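Local coordinates for hydrolase, NUDIX family (Clostridium perfringens ATCC 13124, PDB 3F6A), which probably hydrolyses a nucleoside diphosphate linked to another moiety, as other Nudix hydrolases do, although its own substrate is not established, at residues Ser10-Cys15 / Met30-Gly35; Gly34-Val39 / Ile48-Glu53; Ile82-Thr87 / Phe101-Thr106. All blocks are in the same frame, centred on the assembly; numbering follows the deposited sequence.

Contact 1 of 3, residues Ser10-Cys15 / Met30-Gly35; sequences SVFIVC and MLPLGG
Val11 and Leu33 are the hydrogen-bonded pair of a short antiparallel pairing that joins strand 7-15 to strand 30-36 in the mixed sheet of the Nudix fold. Val11 N gives Leu33 O a sound bond of 2.9 Å, whereas the return bond from Leu33 N to Val11 O is weak, at 3.4 Å. Ser10 and Gly34 form the neighbouring non-hydrogen-bonded pair, where Ser10 CA also makes a C-H...O contact with Leu33 O, 3.3 Å away. The hydroxyl of Ser10 turns to Asp100 instead.

Apolar contacts take up the rest. Pro32 CB stands over the centre of the Phe12 ring, 3.7 Å from its centroid and 9° off the normal, a CH-pi contact; Pro32 CG leans toward the rim and meets Phe12 CZ at 3.6 Å. Helix 138-150 packs on both residues. Ile13 and Leu33 cross at about a right angle, their CD1 atoms 3.7 Å apart, beneath helix 43-55.

Proline has no N-H to offer, and at Pro32 the exchange of backbone bonds gives way to a proline ring set over an aromatic face: within these segments the pairing relies on side-chain packing as much as on its one good and one weak bond.

Contact 2 of 3, residues Gly34-Val39 / Ile48-Glu53; sequences GGHIEV and IREAKE
Gly34 and Glu50 bring their CA atoms within 5.6 Å of each other where strand 34-36 and helix 48-53 meet, the axes of these segments 7.9 Å apart at closest and turned 120° in direction. Apart from Gly34, both segments lie in the Nudix box, a loop-helix-loop motif that runs from Gly35 to just past helix 43-55. In other Nudix hydrolases, glutamates of this signature bind the divalent metal needed for catalysis.

Glu50 leaves the helix toward the strand with its chain bent at chi2, which brings CD to 3.5 Å from Gly34 O. Its OE2 packs 3.3 Å from Gly35 CA, a site with no side chain to obstruct it. Glu54, one turn along the helix, accepts the N-H of Gly34.

Arg49 supplies the hydrogen bond across the contact. Its NH1 donates to His36 O over 3.1 Å with an N-H...O angle of 155°, and the oxygen lies in the guanidinium plane while the nitrogen lies in the carbonyl plane. Glu41 forms a salt bridge with the same NH1. The other nitrogen, NH2, makes a salt bridge with Glu53 OE1 whose hydrogen bond is weak. Arg49 thus joins three glutamates, one of them through charge alone, to the carbonyl of His36, which should restrict the rotation of the guanidinium and probably offsets the negative charge nearby.

The His36 ring stands nearly upright to the guanidinium, the planes 85° apart, with His36 CE1 3.8 Å from Arg49 NH2. From beyond the chain, Arg5 of the second subunit makes a weak hydrogen bond to Glu38 O. The closing element is electrostatic: Glu50 OE2 sits 3.4 Å from Arg49 NH2, well out of the guanidinium plane, with no N-H directed at it.

Contact 3 of 3, residues Ile82-Thr87 / Phe101-Thr106; sequences INPIHT and FVYYAT
Ile85 and His86 both face Val102 in a classic beta bulge at the start of the antiparallel hairpin formed by strands 86-90 and 98-106: Ile85 N bonds to Val102 O at 2.7 Å, approaching nearly in line with the C=O bond, His86 N adds a weak second bond to Val102 O at 3.4 Å, and Val102 N answers with a 2.9 Å bond to His86 O, next to the non-hydrogen-bonded pair of Thr87 and Phe101.

Just before and at the bulge, Pro84 and Ile85 meet two different tyrosines. Pro84 lies over one face of the Tyr103 ring, its CA 4.0 Å from the centroid in a CH-pi contact, while Ile82 CG1 reaches the edge of that ring. Tyr104 is covered on one face by Ile85, whose CG1 is displaced toward the rim and whose CG2 touches Tyr104 CE2 at 3.6 Å. Ile85 CG1 lies anti to the carbonyl carbon (chi1 -55°), the position that brings it over the tyrosine, and Ile85 CG2 also rests above a face of the His86 ring.

Polar ends converge on helix 138-150: Tyr104 OH and His86 NE2 each bond to Glu146 OE1, one carboxylate oxygen serving both. Tyr104 OH also lies in the plane of the imidazole, at its edge, 3.4 Å from His86 CD2. The second subunit also packs along this contact, and Phe101 meets Phe101 of that subunit. Within the chain, Thr87 lies alongside Phe101, and Thr87 OG1 sits in the ring plane, 3.6 Å from Phe101 CD1.

Strand 7-15 stands between the partners of contacts 1 and 3: it pairs antiparallel with strand 30-36 and parallel with strand 98-106, making both contacts parts of one sheet. Contact 2 continues from contact 1 through the shared Gly34 and Gly35, carrying strand 30-36 out to helix 43-55, and Ala51 of that helix packs on Leu33 and Ile13. Chemistry follows place. Contact 3 is the buried one, rich in aromatic faces; contact 1 is partly buried and mixes backbone bonds with a proline-on-phenylalanine contact and aliphatic packing; contact 2 lies at the surface and depends on charged groups. Contacts 2 and 3 both touch the second subunit, whereas contact 1 does not.

Contact 1 of 3, residues Ser10-Cys15 / Met30-Gly35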
ATOM      1  N   SER A  10       8.289   6.141  -3.026  1.00 19.82           N
ATOM      2  CA  SER A  10       9.128   7.104  -2.323  1.00 19.98           C
ATOM      3  C   SER A  10       9.831   6.306  -1.240  1.00 19.88           C
ATOM      4  O   SER A  10       9.253   5.378  -0.681  1.00 19.99           O
ATOM      5  CB  SER A  10       8.286   8.210  -1.669  1.00 19.67           C
ATOM      6  OG  SER A  10       7.810   9.125  -2.636  1.00 27.09           O
ATOM      7  N   VAL A  11      11.076   6.662  -0.949  1.00 19.18           N
ATOM      8  CA  VAL A  11      11.837   5.959   0.069  1.00 18.76           C
ATOM      9  C   VAL A  11      12.600   6.924   0.956  1.00 17.59           C
ATOM     10  O   VAL A  11      13.383   7.734   0.470  1.00 16.89           O
ATOM     11  CB  VAL A  11      12.883   5.007  -0.543  1.00 20.62           C
ATOM     12  CG1 VAL A  11      13.274   3.955   0.478  1.00 23.45           C
ATOM     13  CG2 VAL A  11      12.347   4.381  -1.806  1.00 25.05           C
ATOM     14  N   PHE A  12      12.363   6.825   2.255  1.00 17.42           N
ATOM     15  CA  PHE A  12      13.050   7.640   3.231  1.00 18.55           C
ATOM     16  C   PHE A  12      14.118   6.723   3.795  1.00 20.21           C
ATOM     17  O   PHE A  12      13.817   5.738   4.465  1.00 20.24           O
ATOM     18  CB  PHE A  12      12.068   8.095   4.309  1.00 18.94           C
ATOM     19  CG  PHE A  12      11.160   9.205   3.857  1.00 18.24           C
ATOM     20  CD1 PHE A  12      11.534  10.533   4.027  1.00 16.69           C
ATOM     21  CD2 PHE A  12       9.951   8.922   3.226  1.00 17.83           C
ATOM     22  CE1 PHE A  12      10.717  11.566   3.579  1.00 19.96           C
ATOM     23  CE2 PHE A  12       9.124   9.955   2.772  1.00 18.56           C
ATOM     24  CZ  PHE A  12       9.506  11.274   2.947  1.00 18.87           C
ATOM     25  N   ILE A  13      15.372   7.049   3.503  1.00 21.21           N
ATOM     26  CA  ILE A  13      16.500   6.234   3.934  1.00 20.94           C
ATOM     27  C   ILE A  13      17.202   6.813   5.152  1.00 21.02           C
ATOM     28  O   ILE A  13      17.590   7.980   5.160  1.00 20.52           O
ATOM     29  CB  ILE A  13      17.512   6.084   2.778  1.00 21.57           C
ATOM     30  CG1 ILE A  13      16.792   5.510   1.557  1.00 20.06           C
ATOM     31  CG2 ILE A  13      18.667   5.187   3.196  1.00 21.18           C
ATOM     32  CD1 ILE A  13      17.621   5.474   0.298  1.00 20.85           C
ATOM     33  N   VAL A  14      17.366   5.983   6.175  1.00 19.96           N
ATOM     34  CA  VAL A  14      18.010   6.402   7.409  1.00 21.38           C
ATOM     35  C   VAL A  14      19.375   5.754   7.624  1.00 22.00           C
ATOM     36  O   VAL A  14      19.526   4.544   7.485  1.00 24.77           O
ATOM     37  CB  VAL A  14      17.111   6.069   8.632  1.00 22.56           C
ATOM     38  CG1 VAL A  14      17.882   6.299   9.938  1.00 22.47           C
ATOM     39  CG2 VAL A  14      15.846   6.922   8.591  1.00 20.89           C
ATOM     40  N   CYS A  15      20.369   6.571   7.950  1.00 24.00           N
ATOM     41  CA  CYS A  15      21.710   6.076   8.243  1.00 27.38           C
ATOM     42  C   CYS A  15      21.975   6.576   9.656  1.00 28.48           C
ATOM     43  O   CYS A  15      21.982   7.786   9.901  1.00 26.27           O
ATOM     44  CB  CYS A  15      22.750   6.651   7.275  1.00 26.95           C
ATOM     45  SG  CYS A  15      24.403   5.910   7.489  1.00 28.67           S
HETATM   46  N   MSE A  30      13.335  19.860  -1.455  1.00 28.03           N
HETATM   47  CA  MSE A  30      13.935  18.614  -0.989  1.00 26.30           C
HETATM   48  C   MSE A  30      12.884  17.503  -0.934  1.00 24.95           C
HETATM   49  O   MSE A  30      11.786  17.700  -0.403  1.00 21.28           O
HETATM   50  CB  MSE A  30      14.550  18.811   0.395  1.00 28.40           C
HETATM   51  CG  MSE A  30      15.694  19.824   0.411  1.00 34.03           C
HETATM   52 SE   MSE A  30      17.043  19.491  -0.955  1.00 40.50          SE
HETATM   53  CE  MSE A  30      17.928  18.008  -0.121  1.00 33.28           C
ATOM     54  N   LEU A  31      13.216  16.338  -1.492  1.00 19.43           N
ATOM     55  CA  LEU A  31      12.295  15.203  -1.504  1.00 18.27           C
ATOM     56  C   LEU A  31      13.027  13.887  -1.272  1.00 18.88           C
ATOM     57  O   LEU A  31      14.251  13.797  -1.442  1.00 16.41           O
ATOM     58  CB  LEU A  31      11.569  15.121  -2.848  1.00 20.52           C
ATOM     59  CG  LEU A  31      10.652  16.269  -3.276  1.00 23.42           C
ATOM     60  CD1 LEU A  31      10.189  16.021  -4.704  1.00 24.85           C
ATOM     61  CD2 LEU A  31       9.461  16.380  -2.322  1.00 25.27           C
ATOM     62  N   PRO A  32      12.290  12.847  -0.858  1.00 17.31           N
ATOM     63  CA  PRO A  32      12.946  11.561  -0.636  1.00 16.69           C
ATOM     64  C   PRO A  32      13.223  10.985  -2.010  1.00 16.91           C
ATOM     65  O   PRO A  32      12.715  11.499  -3.008  1.00 16.12           O
ATOM     66  CB  PRO A  32      11.889  10.764   0.114  1.00 16.10           C
ATOM     67  CG  PRO A  32      10.605  11.302  -0.454  1.00 18.14           C
ATOM     68  CD  PRO A  32      10.872  12.792  -0.470  1.00 17.67           C
ATOM     69  N   LEU A  33      14.039   9.941  -2.074  1.00 16.53           N
ATOM     70  CA  LEU A  33      14.327   9.311  -3.350  1.00 14.74           C
ATOM     71  C   LEU A  33      13.039   8.629  -3.809  1.00 17.95           C
ATOM     72  O   LEU A  33      12.149   8.364  -2.999  1.00 15.08           O
ATOM     73  CB  LEU A  33      15.437   8.264  -3.192  1.00 14.76           C
ATOM     74  CG  LEU A  33      16.722   8.728  -2.499  1.00 11.90           C
ATOM     75  CD1 LEU A  33      17.830   7.683  -2.706  1.00 13.63           C
ATOM     76  CD2 LEU A  33      17.144  10.070  -3.071  1.00 11.54           C
ATOM     77  N   GLY A  34      12.941   8.343  -5.103  1.00 18.70           N
ATOM     78  CA  GLY A  34      11.747   7.697  -5.615  1.00 20.97           C
ATOM     79  C   GLY A  34      11.561   7.883  -7.107  1.00 20.62           C
ATOM     80  O   GLY A  34      12.431   8.434  -7.785  1.00 22.03           O
ATOM     81  N   GLY A  35      10.424   7.429  -7.624  1.00 19.64           N
ATOM     82  CA  GLY A  35      10.160   7.551  -9.047  1.00 19.30           C
ATOM     83  C   GLY A  35       9.121   6.541  -9.486  1.00 18.68           C
ATOM     84  O   GLY A  35       8.541   5.841  -8.657  1.00 17.85           O
TER

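Contact 2 of 3, residues Gly34-Val39 / Ile48-Glu53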
ATOM      1  N   GLY A  34      12.941   8.343  -5.103  1.00 18.70           N
ATOM      2  CA  GLY A  34      11.747   7.697  -5.615  1.00 20.97           C
ATOM      3  C   GLY A  34      11.561   7.883  -7.107  1.00 20.62           C
ATOM      4  O   GLY A  34      12.431   8.434  -7.785  1.00 22.03           O
ATOM      5  N   GLY A  35      10.424   7.429  -7.624  1.00 19.64           N
ATOM      6  CA  GLY A  35      10.160   7.551  -9.047  1.00 19.30           C
ATOM      7  C   GLY A  35       9.121   6.541  -9.486  1.00 18.68           C
ATOM      8  O   GLY A  35       8.541   5.841  -8.657  1.00 17.85           O
ATOM      9  N   HIS A  36       8.897   6.456 -10.792  1.00 19.27           N
ATOM     10  CA  HIS A  36       7.918   5.530 -11.342  1.00 22.71           C
ATOM     11  C   HIS A  36       8.297   4.074 -11.124  1.00 23.74           C
ATOM     12  O   HIS A  36       9.467   3.737 -10.911  1.00 23.48           O
ATOM     13  CB  HIS A  36       7.720   5.789 -12.841  1.00 24.81           C
ATOM     14  CG  HIS A  36       8.820   5.252 -13.709  1.00 30.15           C
ATOM     15  ND1 HIS A  36      10.156   5.497 -13.466  1.00 31.57           N
ATOM     16  CD2 HIS A  36       8.773   4.532 -14.856  1.00 29.53           C
ATOM     17  CE1 HIS A  36      10.882   4.954 -14.426  1.00 29.79           C
ATOM     18  NE2 HIS A  36      10.068   4.363 -15.283  1.00 32.09           N
ATOM     19  N   ILE A  37       7.281   3.220 -11.161  1.00 24.21           N
ATOM     20  CA  ILE A  37       7.459   1.786 -11.001  1.00 24.16           C
ATOM     21  C   ILE A  37       7.437   1.218 -12.416  1.00 25.89           C
ATOM     22  O   ILE A  37       6.567   1.571 -13.213  1.00 25.23           O
ATOM     23  CB  ILE A  37       6.289   1.167 -10.214  1.00 23.53           C
ATOM     24  CG1 ILE A  37       6.086   1.916  -8.893  1.00 22.14           C
ATOM     25  CG2 ILE A  37       6.560  -0.309  -9.951  1.00 19.86           C
ATOM     26  CD1 ILE A  37       4.892   1.410  -8.088  1.00 18.85           C
ATOM     27  N   GLU A  38       8.384   0.352 -12.751  1.00 26.82           N
ATOM     28  CA  GLU A  38       8.369  -0.206 -14.095  1.00 29.44           C
ATOM     29  C   GLU A  38       7.219  -1.196 -14.191  1.00 30.31           C
ATOM     30  O   GLU A  38       6.841  -1.822 -13.198  1.00 28.23           O
ATOM     31  CB  GLU A  38       9.689  -0.909 -14.411  1.00 31.42           C
ATOM     32  CG  GLU A  38       9.927  -1.118 -15.905  1.00 34.82           C
ATOM     33  CD  GLU A  38       9.594  -2.517 -16.379  1.00 38.75           C
ATOM     34  OE1 GLU A  38      10.165  -3.479 -15.824  1.00 43.61           O
ATOM     35  OE2 GLU A  38       8.771  -2.655 -17.312  1.00 37.62           O
ATOM     36  N   VAL A  39       6.641  -1.321 -15.380  1.00 31.45           N
ATOM     37  CA  VAL A  39       5.551  -2.260 -15.560  1.00 34.30           C
ATOM     38  C   VAL A  39       6.202  -3.611 -15.283  1.00 35.72           C
ATOM     39  O   VAL A  39       7.366  -3.823 -15.612  1.00 38.03           O
ATOM     40  CB  VAL A  39       4.968  -2.191 -17.008  1.00 35.18           C
ATOM     41  CG1 VAL A  39       5.910  -2.852 -17.998  1.00 34.65           C
ATOM     42  CG2 VAL A  39       3.595  -2.836 -17.048  1.00 36.70           C
ATOM     43  N   ILE A  48      14.234  -0.198  -4.291  1.00 20.74           N
ATOM     44  CA  ILE A  48      15.610  -0.668  -4.320  1.00 20.31           C
ATOM     45  C   ILE A  48      16.381  -0.068  -5.492  1.00 19.62           C
ATOM     46  O   ILE A  48      17.484   0.438  -5.303  1.00 20.87           O
ATOM     47  CB  ILE A  48      15.670  -2.215  -4.395  1.00 22.32           C
ATOM     48  CG1 ILE A  48      15.167  -2.812  -3.079  1.00 24.97           C
ATOM     49  CG2 ILE A  48      17.097  -2.683  -4.682  1.00 21.93           C
ATOM     50  CD1 ILE A  48      15.284  -4.321  -2.999  1.00 28.73           C
ATOM     51  N   ARG A  49      15.820  -0.110  -6.698  1.00 20.03           N
ATOM     52  CA  ARG A  49      16.538   0.448  -7.843  1.00 20.84           C
ATOM     53  C   ARG A  49      16.683   1.964  -7.773  1.00 20.07           C
ATOM     54  O   ARG A  49      17.753   2.501  -8.072  1.00 18.32           O
ATOM     55  CB  ARG A  49      15.876   0.053  -9.167  1.00 23.20           C
ATOM     56  CG  ARG A  49      14.381   0.211  -9.222  1.00 27.06           C
ATOM     57  CD  ARG A  49      13.901   0.020 -10.657  1.00 29.26           C
ATOM     58  NE  ARG A  49      14.129   1.217 -11.441  1.00 27.53           N
ATOM     59  CZ  ARG A  49      13.228   2.177 -11.604  1.00 27.97           C
ATOM     60  NH1 ARG A  49      12.024   2.072 -11.049  1.00 23.34           N
ATOM     61  NH2 ARG A  49      13.545   3.257 -12.297  1.00 27.09           N
ATOM     62  N   GLU A  50      15.625   2.658  -7.365  1.00 19.46           N
ATOM     63  CA  GLU A  50      15.697   4.110  -7.275  1.00 21.46           C
ATOM     64  C   GLU A  50      16.751   4.535  -6.261  1.00 21.61           C
ATOM     65  O   GLU A  50      17.444   5.533  -6.461  1.00 21.12           O
ATOM     66  CB  GLU A  50      14.332   4.698  -6.914  1.00 23.65           C
ATOM     67  CG  GLU A  50      13.306   4.567  -8.034  1.00 26.30           C
ATOM     68  CD  GLU A  50      13.615   5.451  -9.236  1.00 30.46           C
ATOM     69  OE1 GLU A  50      14.769   5.913  -9.375  1.00 30.04           O
ATOM     70  OE2 GLU A  50      12.698   5.675 -10.052  1.00 31.75           O
ATOM     71  N   ALA A  51      16.886   3.769  -5.182  1.00 20.94           N
ATOM     72  CA  ALA A  51      17.873   4.087  -4.158  1.00 20.64           C
ATOM     73  C   ALA A  51      19.273   3.967  -4.763  1.00 20.38           C
ATOM     74  O   ALA A  51      20.166   4.761  -4.455  1.00 19.81           O
ATOM     75  CB  ALA A  51      17.729   3.143  -2.970  1.00 18.55           C
ATOM     76  N   LYS A  52      19.451   2.970  -5.625  1.00 20.43           N
ATOM     77  CA  LYS A  52      20.735   2.730  -6.285  1.00 20.04           C
ATOM     78  C   LYS A  52      20.997   3.773  -7.372  1.00 19.43           C
ATOM     79  O   LYS A  52      22.104   4.292  -7.496  1.00 20.97           O
ATOM     80  CB  LYS A  52      20.745   1.328  -6.909  1.00 23.79           C
ATOM     81  CG  LYS A  52      22.135   0.799  -7.262  1.00 27.69           C
ATOM     82  CD  LYS A  52      22.974   0.575  -6.004  1.00 29.55           C
ATOM     83  CE  LYS A  52      24.260  -0.172  -6.306  1.00 33.44           C
ATOM     84  NZ  LYS A  52      25.072  -0.407  -5.080  1.00 33.43           N
ATOM     85  N   GLU A  53      19.975   4.082  -8.158  1.00 19.02           N
ATOM     86  CA  GLU A  53      20.125   5.050  -9.236  1.00 19.82           C
ATOM     87  C   GLU A  53      20.267   6.498  -8.762  1.00 19.94           C
ATOM     88  O   GLU A  53      21.084   7.254  -9.297  1.00 20.87           O
ATOM     89  CB  GLU A  53      18.946   4.937 -10.213  1.00 17.21           C
ATOM     90  CG  GLU A  53      18.799   3.547 -10.839  1.00 18.32           C
ATOM     91  CD  GLU A  53      17.622   3.439 -11.805  1.00 22.06           C
ATOM     92  OE1 GLU A  53      16.522   3.938 -11.479  1.00 18.72           O
ATOM     93  OE2 GLU A  53      17.795   2.842 -12.895  1.00 20.88           O
TER

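Contact 3 of 3, residues Ile82-Thr87 / Phe101-Thr106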
ATOM      1  N   ILE A  82       6.321  -6.666   0.650  1.00 19.06           N
ATOM      2  CA  ILE A  82       6.511  -5.644   1.667  1.00 21.88           C
ATOM      3  C   ILE A  82       5.464  -4.568   1.395  1.00 20.36           C
ATOM      4  O   ILE A  82       5.333  -4.075   0.275  1.00 19.54           O
ATOM      5  CB  ILE A  82       7.947  -5.042   1.623  1.00 24.15           C
ATOM      6  CG1 ILE A  82       7.964  -3.652   2.256  1.00 25.08           C
ATOM      7  CG2 ILE A  82       8.446  -4.979   0.220  1.00 29.62           C
ATOM      8  CD1 ILE A  82       7.688  -3.654   3.731  1.00 32.84           C
ATOM      9  N   ASN A  83       4.711  -4.224   2.430  1.00 20.90           N
ATOM     10  CA  ASN A  83       3.639  -3.241   2.331  1.00 19.38           C
ATOM     11  C   ASN A  83       4.178  -1.824   2.564  1.00 19.22           C
ATOM     12  O   ASN A  83       5.097  -1.627   3.353  1.00 18.97           O
ATOM     13  CB  ASN A  83       2.574  -3.577   3.387  1.00 20.85           C
ATOM     14  CG  ASN A  83       1.193  -3.087   3.010  1.00 21.95           C
ATOM     15  OD1 ASN A  83       0.483  -2.504   3.833  1.00 23.87           O
ATOM     16  ND2 ASN A  83       0.793  -3.337   1.771  1.00 18.48           N
ATOM     17  N   PRO A  84       3.621  -0.818   1.867  1.00 19.51           N
ATOM     18  CA  PRO A  84       4.103   0.553   2.070  1.00 19.44           C
ATOM     19  C   PRO A  84       3.715   1.033   3.463  1.00 18.19           C
ATOM     20  O   PRO A  84       2.795   0.486   4.066  1.00 18.41           O
ATOM     21  CB  PRO A  84       3.385   1.343   0.974  1.00 19.64           C
ATOM     22  CG  PRO A  84       2.110   0.570   0.769  1.00 19.10           C
ATOM     23  CD  PRO A  84       2.594  -0.868   0.811  1.00 18.91           C
ATOM     24  N   ILE A  85       4.421   2.041   3.967  1.00 17.16           N
ATOM     25  CA  ILE A  85       4.135   2.603   5.287  1.00 19.92           C
ATOM     26  C   ILE A  85       2.935   3.535   5.143  1.00 18.31           C
ATOM     27  O   ILE A  85       2.055   3.586   6.000  1.00 19.04           O
ATOM     28  CB  ILE A  85       5.320   3.449   5.827  1.00 19.62           C
ATOM     29  CG1 ILE A  85       6.608   2.625   5.844  1.00 23.59           C
ATOM     30  CG2 ILE A  85       4.994   3.936   7.240  1.00 23.37           C
ATOM     31  CD1 ILE A  85       6.580   1.437   6.782  1.00 24.60           C
ATOM     32  N   HIS A  86       2.923   4.279   4.045  1.00 18.02           N
ATOM     33  CA  HIS A  86       1.843   5.213   3.758  1.00 17.83           C
ATOM     34  C   HIS A  86       1.567   5.233   2.265  1.00 17.13           C
ATOM     35  O   HIS A  86       2.416   4.840   1.458  1.00 14.72           O
ATOM     36  CB  HIS A  86       2.222   6.631   4.186  1.00 16.34           C
ATOM     37  CG  HIS A  86       2.400   6.802   5.661  1.00 16.43           C
ATOM     38  ND1 HIS A  86       1.396   6.539   6.569  1.00 18.22           N
ATOM     39  CD2 HIS A  86       3.452   7.253   6.384  1.00 17.09           C
ATOM     40  CE1 HIS A  86       1.823   6.820   7.787  1.00 18.54           C
ATOM     41  NE2 HIS A  86       3.067   7.257   7.702  1.00 18.50           N
ATOM     42  N   THR A  87       0.375   5.702   1.912  1.00 15.61           N
ATOM     43  CA  THR A  87      -0.036   5.823   0.524  1.00 16.47           C
ATOM     44  C   THR A  87      -0.541   7.252   0.343  1.00 17.82           C
ATOM     45  O   THR A  87      -1.490   7.687   1.007  1.00 14.89           O
ATOM     46  CB  THR A  87      -1.153   4.817   0.180  1.00 17.17           C
ATOM     47  OG1 THR A  87      -0.650   3.481   0.324  1.00 18.86           O
ATOM     48  CG2 THR A  87      -1.629   5.016  -1.243  1.00 17.31           C
ATOM     49  N   PHE A 101       3.556   5.255  -3.176  1.00 17.48           N
ATOM     50  CA  PHE A 101       3.724   4.290  -2.097  1.00 18.55           C
ATOM     51  C   PHE A 101       4.997   4.638  -1.350  1.00 16.58           C
ATOM     52  O   PHE A 101       6.089   4.559  -1.906  1.00 15.36           O
ATOM     53  CB  PHE A 101       3.816   2.863  -2.654  1.00 20.31           C
ATOM     54  CG  PHE A 101       2.514   2.348  -3.205  1.00 22.13           C
ATOM     55  CD1 PHE A 101       1.341   2.456  -2.463  1.00 24.17           C
ATOM     56  CD2 PHE A 101       2.458   1.744  -4.457  1.00 24.91           C
ATOM     57  CE1 PHE A 101       0.132   1.971  -2.961  1.00 23.61           C
ATOM     58  CE2 PHE A 101       1.257   1.257  -4.960  1.00 23.74           C
ATOM     59  CZ  PHE A 101       0.094   1.371  -4.211  1.00 23.57           C
ATOM     60  N   VAL A 102       4.846   5.015  -0.083  1.00 17.76           N
ATOM     61  CA  VAL A 102       5.977   5.419   0.745  1.00 16.81           C
ATOM     62  C   VAL A 102       6.567   4.316   1.606  1.00 17.49           C
ATOM     63  O   VAL A 102       5.855   3.652   2.351  1.00 15.60           O
ATOM     64  CB  VAL A 102       5.579   6.580   1.663  1.00 16.45           C
ATOM     65  CG1 VAL A 102       6.789   7.064   2.449  1.00 18.50           C
ATOM     66  CG2 VAL A 102       4.996   7.699   0.837  1.00 17.23           C
ATOM     67  N   TYR A 103       7.885   4.153   1.513  1.00 17.51           N
ATOM     68  CA  TYR A 103       8.607   3.141   2.271  1.00 18.78           C
ATOM     69  C   TYR A 103       9.717   3.784   3.087  1.00 18.08           C
ATOM     70  O   TYR A 103      10.242   4.837   2.717  1.00 18.76           O
ATOM     71  CB  TYR A 103       9.244   2.123   1.319  1.00 19.02           C
ATOM     72  CG  TYR A 103       8.265   1.290   0.536  1.00 19.51           C
ATOM     73  CD1 TYR A 103       7.954  -0.010   0.931  1.00 22.75           C
ATOM     74  CD2 TYR A 103       7.644   1.799  -0.610  1.00 23.44           C
ATOM     75  CE1 TYR A 103       7.051  -0.787   0.207  1.00 22.21           C
ATOM     76  CE2 TYR A 103       6.740   1.027  -1.341  1.00 23.63           C
ATOM     77  CZ  TYR A 103       6.451  -0.262  -0.923  1.00 24.47           C
ATOM     78  OH  TYR A 103       5.562  -1.029  -1.633  1.00 31.42           O
ATOM     79  N   TYR A 104      10.071   3.150   4.201  1.00 18.04           N
ATOM     80  CA  TYR A 104      11.157   3.633   5.043  1.00 17.71           C
ATOM     81  C   TYR A 104      12.219   2.542   4.974  1.00 18.46           C
ATOM     82  O   TYR A 104      11.891   1.359   4.886  1.00 19.04           O
ATOM     83  CB  TYR A 104      10.700   3.836   6.497  1.00 18.93           C
ATOM     84  CG  TYR A 104       9.620   4.894   6.692  1.00 16.73           C
ATOM     85  CD1 TYR A 104       9.387   5.876   5.728  1.00 16.47           C
ATOM     86  CD2 TYR A 104       8.852   4.921   7.853  1.00 18.73           C
ATOM     87  CE1 TYR A 104       8.411   6.865   5.921  1.00 18.38           C
ATOM     88  CE2 TYR A 104       7.878   5.899   8.058  1.00 19.30           C
ATOM     89  CZ  TYR A 104       7.662   6.867   7.087  1.00 17.80           C
ATOM     90  OH  TYR A 104       6.697   7.829   7.298  1.00 18.64           O
ATOM     91  N   ALA A 105      13.486   2.935   5.006  1.00 18.47           N
ATOM     92  CA  ALA A 105      14.576   1.970   4.923  1.00 18.62           C
ATOM     93  C   ALA A 105      15.834   2.471   5.616  1.00 20.12           C
ATOM     94  O   ALA A 105      15.902   3.608   6.066  1.00 16.65           O
ATOM     95  CB  ALA A 105      14.886   1.672   3.465  1.00 16.46           C
ATOM     96  N   THR A 106      16.835   1.601   5.684  1.00 21.09           N
ATOM     97  CA  THR A 106      18.108   1.934   6.299  1.00 22.46           C
ATOM     98  C   THR A 106      19.231   1.681   5.297  1.00 22.26           C
ATOM     99  O   THR A 106      19.048   0.948   4.326  1.00 23.72           O
ATOM    100  CB  THR A 106      18.366   1.059   7.540  1.00 23.61           C
ATOM    101  OG1 THR A 106      18.362  -0.321   7.151  1.00 23.89           O
ATOM    102  CG2 THR A 106      17.288   1.288   8.597  1.00 24.28           C
TER